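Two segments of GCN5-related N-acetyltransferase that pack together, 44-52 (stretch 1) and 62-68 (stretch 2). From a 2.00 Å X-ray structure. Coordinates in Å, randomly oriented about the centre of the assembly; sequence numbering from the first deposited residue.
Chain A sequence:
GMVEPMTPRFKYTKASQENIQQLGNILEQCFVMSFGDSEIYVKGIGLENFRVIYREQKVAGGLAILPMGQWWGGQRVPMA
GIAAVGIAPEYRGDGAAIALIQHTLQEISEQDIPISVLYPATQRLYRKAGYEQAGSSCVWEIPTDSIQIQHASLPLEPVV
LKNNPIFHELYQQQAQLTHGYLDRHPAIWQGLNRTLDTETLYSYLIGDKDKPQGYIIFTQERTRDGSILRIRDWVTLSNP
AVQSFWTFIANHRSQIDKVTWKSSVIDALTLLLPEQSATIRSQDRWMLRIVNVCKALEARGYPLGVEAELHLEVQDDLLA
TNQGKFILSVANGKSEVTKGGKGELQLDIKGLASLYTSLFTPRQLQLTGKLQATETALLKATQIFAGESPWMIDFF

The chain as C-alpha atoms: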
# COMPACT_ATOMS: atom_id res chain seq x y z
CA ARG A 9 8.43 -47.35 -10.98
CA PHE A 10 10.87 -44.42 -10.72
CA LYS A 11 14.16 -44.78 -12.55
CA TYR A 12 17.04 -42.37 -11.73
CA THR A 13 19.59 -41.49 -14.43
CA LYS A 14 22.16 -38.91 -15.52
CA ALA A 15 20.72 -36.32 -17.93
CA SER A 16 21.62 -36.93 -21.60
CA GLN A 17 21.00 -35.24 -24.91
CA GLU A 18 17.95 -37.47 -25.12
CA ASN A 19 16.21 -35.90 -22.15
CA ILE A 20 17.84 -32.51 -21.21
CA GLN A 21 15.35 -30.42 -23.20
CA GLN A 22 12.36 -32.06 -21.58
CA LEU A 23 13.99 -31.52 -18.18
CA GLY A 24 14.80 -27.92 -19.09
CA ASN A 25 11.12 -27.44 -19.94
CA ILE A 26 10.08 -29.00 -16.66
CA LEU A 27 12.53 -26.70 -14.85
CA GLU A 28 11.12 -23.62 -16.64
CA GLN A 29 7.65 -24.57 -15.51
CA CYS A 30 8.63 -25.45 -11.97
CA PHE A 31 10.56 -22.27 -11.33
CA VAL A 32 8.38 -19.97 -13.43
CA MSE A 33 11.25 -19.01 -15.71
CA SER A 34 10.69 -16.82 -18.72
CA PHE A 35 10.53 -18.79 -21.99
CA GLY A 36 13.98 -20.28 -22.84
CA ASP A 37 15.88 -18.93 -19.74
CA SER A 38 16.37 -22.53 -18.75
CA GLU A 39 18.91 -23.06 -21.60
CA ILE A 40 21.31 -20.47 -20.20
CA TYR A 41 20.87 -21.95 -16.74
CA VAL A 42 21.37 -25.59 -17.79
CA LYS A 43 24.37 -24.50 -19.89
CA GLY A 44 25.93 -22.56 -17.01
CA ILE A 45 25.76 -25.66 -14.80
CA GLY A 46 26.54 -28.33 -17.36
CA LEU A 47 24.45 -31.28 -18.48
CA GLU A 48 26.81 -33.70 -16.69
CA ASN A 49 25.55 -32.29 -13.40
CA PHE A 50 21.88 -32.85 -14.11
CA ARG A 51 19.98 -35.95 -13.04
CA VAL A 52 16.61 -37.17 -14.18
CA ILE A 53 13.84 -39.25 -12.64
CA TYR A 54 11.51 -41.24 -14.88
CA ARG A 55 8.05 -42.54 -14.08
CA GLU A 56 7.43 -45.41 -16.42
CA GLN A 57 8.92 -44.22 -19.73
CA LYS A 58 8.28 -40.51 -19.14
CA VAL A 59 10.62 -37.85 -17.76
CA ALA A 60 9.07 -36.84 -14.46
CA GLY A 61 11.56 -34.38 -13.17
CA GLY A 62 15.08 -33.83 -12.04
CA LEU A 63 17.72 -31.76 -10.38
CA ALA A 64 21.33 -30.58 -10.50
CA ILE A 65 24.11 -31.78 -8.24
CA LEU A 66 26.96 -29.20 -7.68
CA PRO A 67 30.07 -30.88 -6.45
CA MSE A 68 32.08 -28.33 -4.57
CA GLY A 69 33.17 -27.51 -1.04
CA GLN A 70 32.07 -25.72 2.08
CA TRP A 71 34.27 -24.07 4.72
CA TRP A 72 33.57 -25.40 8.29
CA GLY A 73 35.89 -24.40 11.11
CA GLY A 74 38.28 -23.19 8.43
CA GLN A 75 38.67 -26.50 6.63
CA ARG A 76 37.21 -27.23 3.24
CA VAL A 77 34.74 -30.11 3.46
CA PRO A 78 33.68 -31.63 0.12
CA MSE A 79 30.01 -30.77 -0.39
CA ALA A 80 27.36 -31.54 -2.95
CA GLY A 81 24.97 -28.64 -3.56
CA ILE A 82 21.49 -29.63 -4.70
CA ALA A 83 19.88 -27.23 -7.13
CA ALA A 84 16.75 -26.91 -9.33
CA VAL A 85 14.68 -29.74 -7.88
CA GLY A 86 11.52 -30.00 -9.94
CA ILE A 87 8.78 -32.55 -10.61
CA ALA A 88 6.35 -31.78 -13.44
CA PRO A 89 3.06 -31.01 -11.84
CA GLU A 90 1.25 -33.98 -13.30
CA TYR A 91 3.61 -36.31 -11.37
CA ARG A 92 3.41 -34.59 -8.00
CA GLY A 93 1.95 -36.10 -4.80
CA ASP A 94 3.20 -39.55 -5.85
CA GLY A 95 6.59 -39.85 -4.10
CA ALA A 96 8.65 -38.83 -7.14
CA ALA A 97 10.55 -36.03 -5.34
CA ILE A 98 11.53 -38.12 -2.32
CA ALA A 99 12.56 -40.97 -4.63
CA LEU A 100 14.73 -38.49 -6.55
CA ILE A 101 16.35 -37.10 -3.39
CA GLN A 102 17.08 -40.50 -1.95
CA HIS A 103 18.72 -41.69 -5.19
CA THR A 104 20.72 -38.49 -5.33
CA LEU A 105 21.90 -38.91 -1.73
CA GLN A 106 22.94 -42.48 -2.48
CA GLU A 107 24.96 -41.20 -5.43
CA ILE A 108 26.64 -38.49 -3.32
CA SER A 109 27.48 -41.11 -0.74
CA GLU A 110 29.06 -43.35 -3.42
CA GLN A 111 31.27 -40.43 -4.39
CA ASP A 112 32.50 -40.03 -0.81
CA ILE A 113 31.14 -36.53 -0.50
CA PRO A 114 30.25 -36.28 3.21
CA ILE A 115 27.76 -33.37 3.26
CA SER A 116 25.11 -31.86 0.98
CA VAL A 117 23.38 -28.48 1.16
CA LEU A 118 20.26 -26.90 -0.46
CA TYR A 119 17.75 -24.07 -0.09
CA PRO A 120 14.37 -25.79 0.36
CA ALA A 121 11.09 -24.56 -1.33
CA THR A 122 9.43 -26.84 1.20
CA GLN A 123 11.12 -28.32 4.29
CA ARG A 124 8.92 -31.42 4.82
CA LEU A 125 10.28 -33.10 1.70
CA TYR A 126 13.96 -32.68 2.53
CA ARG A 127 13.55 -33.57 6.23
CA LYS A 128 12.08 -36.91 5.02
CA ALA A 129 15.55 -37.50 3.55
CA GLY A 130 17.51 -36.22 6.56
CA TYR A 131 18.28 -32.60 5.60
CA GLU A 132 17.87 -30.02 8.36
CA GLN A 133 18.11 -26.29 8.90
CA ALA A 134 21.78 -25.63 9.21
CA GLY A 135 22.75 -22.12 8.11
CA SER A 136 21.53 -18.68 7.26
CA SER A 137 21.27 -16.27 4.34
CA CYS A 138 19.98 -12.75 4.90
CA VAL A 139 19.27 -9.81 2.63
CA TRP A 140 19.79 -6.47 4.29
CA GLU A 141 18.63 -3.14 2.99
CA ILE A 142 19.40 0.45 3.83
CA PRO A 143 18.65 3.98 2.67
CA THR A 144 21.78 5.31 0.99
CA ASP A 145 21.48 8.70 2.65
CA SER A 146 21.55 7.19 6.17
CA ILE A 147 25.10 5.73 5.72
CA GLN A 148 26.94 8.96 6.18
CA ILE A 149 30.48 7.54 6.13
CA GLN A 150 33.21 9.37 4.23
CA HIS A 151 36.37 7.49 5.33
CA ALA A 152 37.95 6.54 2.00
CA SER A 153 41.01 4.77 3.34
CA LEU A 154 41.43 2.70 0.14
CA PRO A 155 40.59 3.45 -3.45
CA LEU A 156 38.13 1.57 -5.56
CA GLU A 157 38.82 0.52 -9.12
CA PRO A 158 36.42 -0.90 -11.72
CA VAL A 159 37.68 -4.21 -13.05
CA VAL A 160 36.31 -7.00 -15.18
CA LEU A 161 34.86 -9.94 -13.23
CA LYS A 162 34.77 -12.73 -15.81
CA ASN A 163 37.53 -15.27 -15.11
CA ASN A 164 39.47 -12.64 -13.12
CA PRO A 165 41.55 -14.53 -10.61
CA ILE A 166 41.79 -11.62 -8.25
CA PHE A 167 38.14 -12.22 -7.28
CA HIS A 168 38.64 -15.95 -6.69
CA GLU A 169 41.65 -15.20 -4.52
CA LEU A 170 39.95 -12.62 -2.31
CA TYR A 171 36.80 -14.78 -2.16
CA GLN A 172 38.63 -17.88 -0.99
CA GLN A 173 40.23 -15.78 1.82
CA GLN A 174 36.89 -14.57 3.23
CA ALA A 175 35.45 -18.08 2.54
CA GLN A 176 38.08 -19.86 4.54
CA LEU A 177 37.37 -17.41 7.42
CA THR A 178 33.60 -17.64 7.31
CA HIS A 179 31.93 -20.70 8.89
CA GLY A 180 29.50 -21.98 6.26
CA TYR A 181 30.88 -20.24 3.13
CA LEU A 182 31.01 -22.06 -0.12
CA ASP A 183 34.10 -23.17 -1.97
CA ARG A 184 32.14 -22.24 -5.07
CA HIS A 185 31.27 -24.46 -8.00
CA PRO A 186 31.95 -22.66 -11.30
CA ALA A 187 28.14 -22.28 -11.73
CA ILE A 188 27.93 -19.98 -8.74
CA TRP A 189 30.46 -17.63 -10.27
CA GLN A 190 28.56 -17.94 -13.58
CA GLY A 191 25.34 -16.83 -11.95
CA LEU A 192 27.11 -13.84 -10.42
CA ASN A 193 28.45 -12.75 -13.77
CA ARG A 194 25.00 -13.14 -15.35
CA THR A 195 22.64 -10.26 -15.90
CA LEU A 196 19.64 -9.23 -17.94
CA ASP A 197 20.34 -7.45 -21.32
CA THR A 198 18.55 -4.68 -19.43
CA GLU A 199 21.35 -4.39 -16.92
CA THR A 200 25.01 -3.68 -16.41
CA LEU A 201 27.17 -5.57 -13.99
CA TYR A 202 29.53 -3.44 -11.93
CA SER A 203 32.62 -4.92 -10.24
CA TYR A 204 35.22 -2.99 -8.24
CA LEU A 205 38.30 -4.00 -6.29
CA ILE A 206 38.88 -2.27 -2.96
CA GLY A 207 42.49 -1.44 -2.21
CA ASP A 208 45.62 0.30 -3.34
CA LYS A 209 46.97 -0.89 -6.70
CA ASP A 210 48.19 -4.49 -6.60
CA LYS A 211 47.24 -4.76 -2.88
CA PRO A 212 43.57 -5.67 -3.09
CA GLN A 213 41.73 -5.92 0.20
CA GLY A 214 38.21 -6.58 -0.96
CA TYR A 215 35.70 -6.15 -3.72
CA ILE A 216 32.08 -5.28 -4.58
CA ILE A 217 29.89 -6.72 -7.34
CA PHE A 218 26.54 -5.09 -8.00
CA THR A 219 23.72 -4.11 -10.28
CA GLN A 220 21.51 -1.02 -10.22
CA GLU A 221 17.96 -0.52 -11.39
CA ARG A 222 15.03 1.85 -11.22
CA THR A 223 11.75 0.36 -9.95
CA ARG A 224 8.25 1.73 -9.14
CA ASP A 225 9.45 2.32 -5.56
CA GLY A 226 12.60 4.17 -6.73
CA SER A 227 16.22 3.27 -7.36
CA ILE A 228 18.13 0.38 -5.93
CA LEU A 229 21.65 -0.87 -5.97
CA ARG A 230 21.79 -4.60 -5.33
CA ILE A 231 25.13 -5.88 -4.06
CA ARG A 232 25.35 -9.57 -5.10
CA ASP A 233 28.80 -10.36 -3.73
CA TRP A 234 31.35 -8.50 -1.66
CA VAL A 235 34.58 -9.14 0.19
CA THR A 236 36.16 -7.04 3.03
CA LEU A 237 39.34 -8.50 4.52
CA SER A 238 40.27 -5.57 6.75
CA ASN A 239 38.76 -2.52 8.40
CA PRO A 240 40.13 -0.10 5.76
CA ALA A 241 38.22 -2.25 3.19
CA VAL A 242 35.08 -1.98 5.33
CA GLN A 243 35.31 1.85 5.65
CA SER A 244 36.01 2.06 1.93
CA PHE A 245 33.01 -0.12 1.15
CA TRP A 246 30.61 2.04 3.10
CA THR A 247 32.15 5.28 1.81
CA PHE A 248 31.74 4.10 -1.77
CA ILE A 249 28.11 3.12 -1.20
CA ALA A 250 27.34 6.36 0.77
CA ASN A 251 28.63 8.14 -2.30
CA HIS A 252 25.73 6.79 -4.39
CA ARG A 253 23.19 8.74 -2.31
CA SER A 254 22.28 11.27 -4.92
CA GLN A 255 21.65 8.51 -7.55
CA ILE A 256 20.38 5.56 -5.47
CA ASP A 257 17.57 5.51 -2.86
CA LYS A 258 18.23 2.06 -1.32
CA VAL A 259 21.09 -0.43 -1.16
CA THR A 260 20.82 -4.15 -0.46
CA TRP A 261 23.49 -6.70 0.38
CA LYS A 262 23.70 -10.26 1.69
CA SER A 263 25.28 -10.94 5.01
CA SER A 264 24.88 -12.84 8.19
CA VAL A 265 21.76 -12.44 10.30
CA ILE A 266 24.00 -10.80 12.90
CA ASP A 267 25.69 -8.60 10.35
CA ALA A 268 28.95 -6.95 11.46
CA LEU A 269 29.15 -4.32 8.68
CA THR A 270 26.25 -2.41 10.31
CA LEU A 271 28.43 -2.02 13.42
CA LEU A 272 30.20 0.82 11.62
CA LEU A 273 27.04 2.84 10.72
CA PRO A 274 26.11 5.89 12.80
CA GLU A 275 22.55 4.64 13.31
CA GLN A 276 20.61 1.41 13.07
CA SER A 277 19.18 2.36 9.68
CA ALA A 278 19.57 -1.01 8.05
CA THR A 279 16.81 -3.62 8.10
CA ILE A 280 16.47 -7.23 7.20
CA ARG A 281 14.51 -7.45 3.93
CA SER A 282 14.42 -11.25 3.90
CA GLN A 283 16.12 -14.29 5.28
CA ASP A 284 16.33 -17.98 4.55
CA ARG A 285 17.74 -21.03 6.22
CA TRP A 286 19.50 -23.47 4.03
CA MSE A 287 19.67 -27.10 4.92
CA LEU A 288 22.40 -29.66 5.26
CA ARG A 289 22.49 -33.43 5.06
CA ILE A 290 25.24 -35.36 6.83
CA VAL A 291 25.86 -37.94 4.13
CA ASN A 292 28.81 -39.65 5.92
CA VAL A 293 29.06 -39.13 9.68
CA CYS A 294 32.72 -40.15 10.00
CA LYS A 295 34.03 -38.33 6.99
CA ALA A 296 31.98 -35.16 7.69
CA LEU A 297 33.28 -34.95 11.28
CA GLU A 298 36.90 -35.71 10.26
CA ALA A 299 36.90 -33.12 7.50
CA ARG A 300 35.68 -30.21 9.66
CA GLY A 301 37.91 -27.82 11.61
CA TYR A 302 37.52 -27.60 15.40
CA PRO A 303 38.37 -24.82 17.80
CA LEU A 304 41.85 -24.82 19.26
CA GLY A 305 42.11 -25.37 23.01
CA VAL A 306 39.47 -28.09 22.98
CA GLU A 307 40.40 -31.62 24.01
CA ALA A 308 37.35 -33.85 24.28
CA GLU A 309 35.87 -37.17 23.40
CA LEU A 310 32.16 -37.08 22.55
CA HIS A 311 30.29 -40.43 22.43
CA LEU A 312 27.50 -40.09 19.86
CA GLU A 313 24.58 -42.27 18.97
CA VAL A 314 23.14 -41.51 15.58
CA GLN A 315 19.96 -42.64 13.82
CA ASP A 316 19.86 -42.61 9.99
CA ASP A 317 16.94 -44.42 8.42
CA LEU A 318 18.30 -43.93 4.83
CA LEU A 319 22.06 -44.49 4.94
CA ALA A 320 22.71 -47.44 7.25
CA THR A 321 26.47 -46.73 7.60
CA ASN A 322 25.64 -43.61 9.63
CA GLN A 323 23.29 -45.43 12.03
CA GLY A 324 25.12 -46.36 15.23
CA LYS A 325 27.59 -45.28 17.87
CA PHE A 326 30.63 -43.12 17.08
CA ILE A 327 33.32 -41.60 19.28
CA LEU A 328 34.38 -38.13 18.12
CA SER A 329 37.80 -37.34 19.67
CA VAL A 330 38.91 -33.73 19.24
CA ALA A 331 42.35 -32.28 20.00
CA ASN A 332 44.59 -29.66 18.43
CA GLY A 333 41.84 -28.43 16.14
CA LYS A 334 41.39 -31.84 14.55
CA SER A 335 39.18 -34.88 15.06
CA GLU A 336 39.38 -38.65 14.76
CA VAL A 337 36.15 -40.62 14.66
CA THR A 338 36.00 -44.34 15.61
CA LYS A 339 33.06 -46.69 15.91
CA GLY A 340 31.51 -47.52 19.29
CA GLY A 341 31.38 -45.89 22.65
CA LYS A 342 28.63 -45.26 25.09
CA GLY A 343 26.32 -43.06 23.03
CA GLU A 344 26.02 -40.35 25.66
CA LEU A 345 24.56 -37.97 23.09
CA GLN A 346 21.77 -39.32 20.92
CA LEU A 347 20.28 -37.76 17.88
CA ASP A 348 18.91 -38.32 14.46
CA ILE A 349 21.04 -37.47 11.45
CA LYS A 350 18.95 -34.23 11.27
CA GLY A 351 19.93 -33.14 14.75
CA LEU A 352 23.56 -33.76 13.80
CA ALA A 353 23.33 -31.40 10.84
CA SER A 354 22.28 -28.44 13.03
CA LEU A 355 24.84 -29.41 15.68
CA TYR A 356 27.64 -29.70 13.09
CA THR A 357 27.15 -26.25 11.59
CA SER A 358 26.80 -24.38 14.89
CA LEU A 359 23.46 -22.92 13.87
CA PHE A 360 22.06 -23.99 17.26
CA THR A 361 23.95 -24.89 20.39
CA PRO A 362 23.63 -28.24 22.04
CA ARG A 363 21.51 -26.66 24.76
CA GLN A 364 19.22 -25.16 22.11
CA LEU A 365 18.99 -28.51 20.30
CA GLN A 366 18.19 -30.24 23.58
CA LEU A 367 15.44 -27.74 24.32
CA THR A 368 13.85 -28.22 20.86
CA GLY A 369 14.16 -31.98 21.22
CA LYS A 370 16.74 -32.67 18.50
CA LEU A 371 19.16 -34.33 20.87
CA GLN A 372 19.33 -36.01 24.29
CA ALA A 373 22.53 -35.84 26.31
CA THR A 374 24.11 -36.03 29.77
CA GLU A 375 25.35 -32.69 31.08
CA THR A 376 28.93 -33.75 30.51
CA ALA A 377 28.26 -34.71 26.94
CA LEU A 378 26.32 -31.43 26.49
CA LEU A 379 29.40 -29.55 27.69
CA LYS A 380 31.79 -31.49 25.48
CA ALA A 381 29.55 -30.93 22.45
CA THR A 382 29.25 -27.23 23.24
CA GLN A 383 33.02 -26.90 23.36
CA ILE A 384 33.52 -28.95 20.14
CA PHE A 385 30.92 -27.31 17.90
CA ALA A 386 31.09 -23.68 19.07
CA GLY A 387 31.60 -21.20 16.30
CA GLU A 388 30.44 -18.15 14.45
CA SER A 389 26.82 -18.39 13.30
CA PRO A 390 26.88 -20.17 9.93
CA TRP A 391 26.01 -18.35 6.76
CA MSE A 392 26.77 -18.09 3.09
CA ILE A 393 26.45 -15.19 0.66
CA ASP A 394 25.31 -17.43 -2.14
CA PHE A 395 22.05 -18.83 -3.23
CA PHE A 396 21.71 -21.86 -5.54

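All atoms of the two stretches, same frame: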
# COMPACT_ATOMS: atom_id res chain seq x y z
N GLY A 44 25.02 -23.09 -18.00
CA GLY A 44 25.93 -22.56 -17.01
C GLY A 44 26.38 -23.63 -16.03
O GLY A 44 27.53 -23.61 -15.55
N ILE A 45 25.47 -24.55 -15.71
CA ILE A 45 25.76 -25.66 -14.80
C ILE A 45 26.40 -26.86 -15.44
O ILE A 45 27.21 -27.54 -14.82
CB ILE A 45 24.47 -26.12 -14.13
CG1 ILE A 45 24.01 -25.00 -13.21
CG2 ILE A 45 24.68 -27.46 -13.41
CD1 ILE A 45 22.80 -25.29 -12.39
N GLY A 46 26.01 -27.16 -16.67
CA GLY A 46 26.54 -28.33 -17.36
C GLY A 46 25.62 -29.54 -17.22
O GLY A 46 25.24 -29.95 -16.14
N LEU A 47 25.29 -30.10 -18.36
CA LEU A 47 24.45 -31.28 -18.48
C LEU A 47 24.90 -32.47 -17.64
O LEU A 47 24.07 -33.27 -17.19
CB LEU A 47 24.43 -31.68 -19.98
CG LEU A 47 23.57 -32.85 -20.48
CD1 LEU A 47 23.28 -32.71 -21.97
CD2 LEU A 47 24.22 -34.19 -20.21
N GLU A 48 26.22 -32.61 -17.46
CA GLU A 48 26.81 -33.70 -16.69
C GLU A 48 26.36 -33.69 -15.26
O GLU A 48 26.36 -34.74 -14.63
CB GLU A 48 28.36 -33.65 -16.72
CG GLU A 48 29.00 -32.26 -16.46
CD GLU A 48 28.90 -31.31 -17.67
N ASN A 49 26.01 -32.49 -14.76
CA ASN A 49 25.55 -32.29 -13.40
C ASN A 49 24.07 -32.48 -13.19
O ASN A 49 23.61 -32.49 -12.06
CB ASN A 49 25.98 -30.90 -12.92
CG ASN A 49 27.47 -30.77 -12.83
OD1 ASN A 49 28.13 -31.70 -12.39
ND2 ASN A 49 28.03 -29.65 -13.30
N PHE A 50 23.33 -32.62 -14.28
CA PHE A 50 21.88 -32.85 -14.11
C PHE A 50 21.52 -34.34 -14.03
O PHE A 50 22.22 -35.24 -14.56
CB PHE A 50 21.07 -32.14 -15.16
CG PHE A 50 21.04 -30.66 -15.01
CD1 PHE A 50 22.02 -29.89 -15.59
CD2 PHE A 50 19.99 -30.05 -14.39
CE1 PHE A 50 21.94 -28.51 -15.49
CE2 PHE A 50 19.92 -28.67 -14.28
CZ PHE A 50 20.89 -27.90 -14.84
N ARG A 51 20.48 -34.60 -13.28
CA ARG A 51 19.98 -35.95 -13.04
C ARG A 51 18.51 -35.90 -13.35
O ARG A 51 17.84 -34.86 -13.14
CB ARG A 51 20.11 -36.33 -11.56
CG ARG A 51 21.50 -36.34 -11.07
CD ARG A 51 22.29 -37.41 -11.81
NE ARG A 51 23.68 -37.43 -11.39
CZ ARG A 51 24.65 -36.73 -11.95
NH1 ARG A 51 24.45 -35.94 -12.99
NH2 ARG A 51 25.84 -36.83 -11.44
N VAL A 52 18.01 -37.04 -13.77
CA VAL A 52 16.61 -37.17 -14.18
C VAL A 52 15.93 -38.30 -13.47
O VAL A 52 16.54 -39.31 -13.24
CB VAL A 52 16.56 -37.47 -15.73
CG1 VAL A 52 15.19 -37.95 -16.16
CG2 VAL A 52 16.97 -36.22 -16.52
N GLY A 62 13.66 -33.76 -12.21
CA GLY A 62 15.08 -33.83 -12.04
C GLY A 62 15.67 -32.77 -11.16
O GLY A 62 14.98 -32.00 -10.52
N LEU A 63 17.00 -32.74 -11.13
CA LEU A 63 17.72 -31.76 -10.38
C LEU A 63 19.15 -31.65 -10.92
O LEU A 63 19.56 -32.40 -11.83
CB LEU A 63 17.66 -32.11 -8.86
CG LEU A 63 18.11 -33.55 -8.45
CD1 LEU A 63 19.58 -33.78 -8.65
CD2 LEU A 63 17.81 -33.87 -7.02
N ALA A 64 19.91 -30.73 -10.31
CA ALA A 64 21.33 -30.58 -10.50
C ALA A 64 22.08 -30.83 -9.19
O ALA A 64 21.65 -30.41 -8.09
CB ALA A 64 21.68 -29.17 -11.01
N ILE A 65 23.17 -31.55 -9.32
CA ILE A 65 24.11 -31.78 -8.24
C ILE A 65 25.36 -30.91 -8.53
O ILE A 65 25.95 -31.03 -9.62
CB ILE A 65 24.61 -33.25 -8.17
CG1 ILE A 65 23.46 -34.23 -8.00
CG2 ILE A 65 25.56 -33.40 -6.95
CD1 ILE A 65 23.96 -35.66 -7.99
N LEU A 66 25.76 -30.08 -7.56
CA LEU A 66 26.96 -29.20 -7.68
C LEU A 66 28.06 -29.65 -6.75
O LEU A 66 28.02 -29.38 -5.53
CB LEU A 66 26.60 -27.70 -7.40
CG LEU A 66 25.45 -27.17 -8.26
CD1 LEU A 66 25.15 -25.69 -7.96
CD2 LEU A 66 25.74 -27.32 -9.74
N PRO A 67 29.00 -30.44 -7.29
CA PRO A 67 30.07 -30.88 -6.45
C PRO A 67 31.05 -29.78 -6.19
O PRO A 67 31.69 -29.27 -7.11
CB PRO A 67 30.72 -32.06 -7.23
CG PRO A 67 29.85 -32.29 -8.42
CD PRO A 67 29.03 -31.05 -8.61
N MSE A 68 31.19 -29.42 -4.92
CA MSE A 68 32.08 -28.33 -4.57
C MSE A 68 32.60 -28.50 -3.15
O MSE A 68 32.98 -29.58 -2.77
CB MSE A 68 31.33 -27.01 -4.78
CG MSE A 68 30.07 -26.90 -4.00
SE MSE A 68 29.20 -25.18 -4.11
CE MSE A 68 27.38 -25.81 -4.08
O HOH W 1 27.32 -33.59 -10.91

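Stretch 1 leaves a helix, makes a 3-10 turn and becomes a strand that pairs antiparallel with stretch 2. Ile45, at the end of the helix, points toward stretch 2. Its CG2 lies 3.8 Å from Leu66 CD2 and 4.2 Å from Ala64 CB, an apolar contact. Gly46 has positive phi, and a CB there would be jammed against the preceding carbonyl and Glu48 CD. Asn49 works with both backbone and side chain. Its O accepts a hydrogen bond from Ile65 N (2.9 Å), nearly straight at 171°. Its ND2 donates to Ile45 O (2.7 Å), tying the turn to the helix end. A water donates to both Asn49 OD1 and Ile65 O, bridging the stretches. Phe50 pairs with Ala64 without hydrogen bonds. Ala64 CB sits over a face of the Phe50 ring, 3.7 Å from CE2, in a CH-pi contact. Arg51 and Leu63 form the hydrogen-bonded pair: Arg51 N donates to Leu63 O (2.8 Å), and Leu63 N to Arg51 O (3.0 Å). On their face of the sheet, Arg51 CB is 3.9 Å from Leu63 CD1. Arg51 NH1 turns back to Glu48 O and Phe50 O, both at 2.8 Å. Val52 lies opposite Gly62, with CA atoms 4.3 Å apart. A CB on Gly62 would clash with Arg51 O.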